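Local coordinates for protein L-aspartate semialdehyde sulfurtransferase (Methanocaldococcus jannaschii, PDB 3KPB) that binds S-adenosylmethionine and methylthioadenosine through its C-terminal CBS domain pair and, together with a partner protein, probably makes homocysteine from sulfide and aspartate semialdehyde, at residues S50-I53 / A54-L57. Numbering follows the deposited sequence.
Sequences SWDI and AKAL. With SAM (S-adenosylmethionine), chain E.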
ATOM      1  N   SER A  50      -1.793  -5.495  -0.913  1.00 13.11           N
ATOM      2  CA  SER A  50      -0.544  -5.563  -1.686  1.00 13.24           C
ATOM      3  C   SER A  50       0.700  -5.672  -0.804  1.00 12.86           C
ATOM      4  O   SER A  50       1.718  -6.219  -1.241  1.00 12.63           O
ATOM      5  CB  SER A  50      -0.399  -4.400  -2.669  1.00 13.41           C
ATOM      6  OG  SER A  50      -0.294  -3.166  -1.984  1.00 14.53           O
ATOM      7  N   TRP A  51       0.626  -5.160   0.425  1.00 12.62           N
ATOM      8  CA  TRP A  51       1.733  -5.328   1.360  1.00 12.81           C
ATOM      9  C   TRP A  51       2.028  -6.808   1.604  1.00 12.86           C
ATOM     10  O   TRP A  51       3.188  -7.222   1.627  1.00 13.04           O
ATOM     11  CB  TRP A  51       1.469  -4.614   2.680  1.00 12.83           C
ATOM     12  CG  TRP A  51       2.665  -4.634   3.575  1.00 12.99           C
ATOM     13  CD1 TRP A  51       2.836  -5.387   4.706  1.00 14.01           C
ATOM     14  CD2 TRP A  51       3.878  -3.896   3.397  1.00 13.30           C
ATOM     15  NE1 TRP A  51       4.076  -5.146   5.254  1.00 14.31           N
ATOM     16  CE2 TRP A  51       4.733  -4.227   4.475  1.00 14.04           C
ATOM     17  CE3 TRP A  51       4.321  -2.966   2.442  1.00 13.65           C
ATOM     18  CZ2 TRP A  51       6.010  -3.663   4.622  1.00 15.01           C
ATOM     19  CZ3 TRP A  51       5.589  -2.408   2.589  1.00 15.34           C
ATOM     20  CH2 TRP A  51       6.417  -2.761   3.672  1.00 15.16           C
ATOM     21  N   ASP A  52       0.977  -7.604   1.771  1.00 12.81           N
ATOM     22  CA  ASP A  52       1.150  -9.038   1.986  1.00 13.11           C
ATOM     23  C   ASP A  52       1.676  -9.777   0.761  1.00 13.25           C
ATOM     24  O   ASP A  52       2.344 -10.794   0.907  1.00 13.25           O
ATOM     25  CB  ASP A  52      -0.160  -9.662   2.439  1.00 13.14           C
ATOM     26  CG  ASP A  52      -0.669  -9.049   3.712  1.00 14.25           C
ATOM     27  OD1 ASP A  52       0.080  -9.040   4.715  1.00 14.89           O
ATOM     28  OD2 ASP A  52      -1.813  -8.564   3.707  1.00 14.41           O
ATOM     29  N   ILE A  53       1.376  -9.280  -0.437  1.00 13.42           N
ATOM     30  CA  ILE A  53       1.988  -9.830  -1.656  1.00 13.69           C
ATOM     31  C   ILE A  53       3.506  -9.643  -1.595  1.00 13.89           C
ATOM     32  O   ILE A  53       4.263 -10.592  -1.800  1.00 13.83           O
ATOM     33  CB  ILE A  53       1.404  -9.184  -2.942  1.00 13.60           C
ATOM     34  CG1 ILE A  53      -0.117  -9.408  -3.032  1.00 13.49           C
ATOM     35  CG2 ILE A  53       2.127  -9.680  -4.209  1.00 14.33           C
ATOM     36  CD1 ILE A  53      -0.585 -10.878  -3.064  1.00 13.83           C
ATOM     37  N   ALA A  54       3.945  -8.420  -1.299  1.00 14.18           N
ATOM     38  CA  ALA A  54       5.369  -8.146  -1.087  1.00 14.31           C
ATOM     39  C   ALA A  54       5.967  -9.021   0.018  1.00 14.56           C
ATOM     40  O   ALA A  54       7.060  -9.569  -0.144  1.00 14.59           O
ATOM     41  CB  ALA A  54       5.598  -6.665  -0.785  1.00 14.33           C
ATOM     42  N   LYS A  55       5.247  -9.164   1.130  1.00 14.73           N
ATOM     43  CA  LYS A  55       5.732  -9.955   2.261  1.00 15.39           C
ATOM     44  C   LYS A  55       5.891 -11.430   1.861  1.00 14.97           C
ATOM     45  O   LYS A  55       6.890 -12.069   2.212  1.00 15.26           O
ATOM     46  CB  LYS A  55       4.781  -9.792   3.449  1.00 15.91           C
ATOM     47  CG  LYS A  55       5.424  -9.908   4.823  1.00 18.03           C
ATOM     48  CD  LYS A  55       4.621  -9.118   5.874  1.00 20.30           C
ATOM     49  CE  LYS A  55       3.176  -9.604   5.981  1.00 21.43           C
ATOM     50  NZ  LYS A  55       2.637  -9.484   7.374  1.00 22.43           N
ATOM     51  N   ALA A  56       4.923 -11.952   1.100  1.00 14.50           N
ATOM     52  CA  ALA A  56       4.976 -13.338   0.604  1.00 14.66           C
ATOM     53  C   ALA A  56       6.205 -13.589  -0.263  1.00 15.13           C
ATOM     54  O   ALA A  56       6.894 -14.597  -0.096  1.00 15.50           O
ATOM     55  CB  ALA A  56       3.705 -13.696  -0.158  1.00 14.30           C
ATOM     56  N   LEU A  57       6.478 -12.664  -1.179  1.00 15.40           N
ATOM     57  CA  LEU A  57       7.689 -12.714  -1.994  1.00 16.06           C
ATOM     58  C   LEU A  57       8.956 -12.677  -1.143  1.00 16.76           C
ATOM     59  O   LEU A  57       9.892 -13.444  -1.392  1.00 17.13           O
ATOM     60  CB  LEU A  57       7.703 -11.582  -3.029  1.00 15.77           C
ATOM     61  CG  LEU A  57       6.743 -11.696  -4.214  1.00 16.52           C
ATOM     62  CD1 LEU A  57       6.999 -10.562  -5.181  1.00 17.56           C
ATOM     63  CD2 LEU A  57       6.858 -13.027  -4.944  1.00 17.70           C
TER
HETATM   64  N   SAM E1000      -3.283   0.108   5.284  0.50 26.15           N
HETATM   65  CA  SAM E1000      -1.992  -0.593   5.365  0.50 26.06           C
HETATM   66  C   SAM E1000      -2.032  -1.852   4.494  0.50 25.92           C
HETATM   67  O   SAM E1000      -2.595  -1.852   3.396  0.50 26.08           O
HETATM   68  OXT SAM E1000      -1.495  -2.900   4.862  0.50 25.88           O
HETATM   69  CB  SAM E1000      -1.715  -0.985   6.819  0.50 26.11           C
HETATM   70  CG  SAM E1000      -0.217  -0.929   7.128  0.50 25.93           C
HETATM   71  SD  SAM E1000       0.435  -2.509   7.779  0.50 25.66           S
HETATM   72  CE  SAM E1000       2.179  -2.235   7.561  0.50 25.61           C
HETATM   73  C5' SAM E1000       0.161  -3.829   6.544  0.50 22.34           C
HETATM   74  C4' SAM E1000      -0.676  -4.983   7.093  0.50 19.04           C
HETATM   75  O4' SAM E1000      -1.970  -4.509   7.494  0.50 16.92           O
HETATM   76  C3' SAM E1000      -0.954  -5.961   5.955  0.50 17.76           C
HETATM   77  O3' SAM E1000      -0.110  -7.096   6.128  0.50 18.71           O
HETATM   78  C2' SAM E1000      -2.414  -6.363   6.148  0.50 16.71           C
HETATM   79  O2' SAM E1000      -2.497  -7.787   6.283  0.50 15.93           O
HETATM   80  C1' SAM E1000      -2.799  -5.679   7.463  0.50 15.58           C
HETATM   81  N9  SAM E1000      -4.219  -5.275   7.392  0.50 13.83           N
HETATM   82  C8  SAM E1000      -4.762  -4.453   6.490  0.50 13.15           C
HETATM   83  N7  SAM E1000      -6.068  -4.329   6.738  0.50 13.46           N
HETATM   84  C5  SAM E1000      -6.355  -5.073   7.804  0.50 13.52           C
HETATM   85  C6  SAM E1000      -7.521  -5.336   8.511  0.50 13.33           C
HETATM   86  N6  SAM E1000      -8.679  -4.785   8.158  0.50 13.78           N
HETATM   87  N1  SAM E1000      -7.465  -6.160   9.568  0.50 13.15           N
HETATM   88  C2  SAM E1000      -6.324  -6.719   9.936  0.50 13.91           C
HETATM   89  N3  SAM E1000      -5.195  -6.489   9.282  0.50 13.63           N
HETATM   90  C4  SAM E1000      -5.183  -5.677   8.216  0.50 13.52           C
HETATM   91  O   HOH W   1       0.092 -11.005   7.317  1.00 20.59           O
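Asp52 and Lys55, one turn apart on helix 50-58 of the first CBS motif, present their charged ends to the ribose of S-adenosylmethionine. Four i to i+4 backbone hydrogen bonds run through residues 50-57; Ala54 N to Ser50 O is nearly straight at 172°, and Lys55 N reaches Trp51 O at 2.9 Å. Among the ligand bonds, the carboxylate faces both ribose hydroxyls: Asp52 OD2 accepts from SAM O2' at 2.8 Å, and OD1 from O3' at 2.4 Å, a doubtfully short length. OD2 also takes Thr49 N, which helps fix the carboxylate's rotation. The electrostatic link is looser: Lys55 NZ stands 3.7 Å from Asp52 OD1, a long salt bridge supplemented by a water that donates to OD1 and accepts from NZ. With Asp52 replaced by an alanine, the ribose hydroxyls would probably lose these acceptors and Lys55 its nearby carboxylate. In the van der Waals contacts, Trp51, with CG anti to the backbone N (chi1 -173°), has CD1 3.6 Å from SAM C5'. The lysine chain crosses the indole at about a right angle, bringing Lys55 CD within 4.1 Å of Trp51 NE1, while the sulfonium methyl CE sits 4.2 Å above one ring face, offset toward the rim.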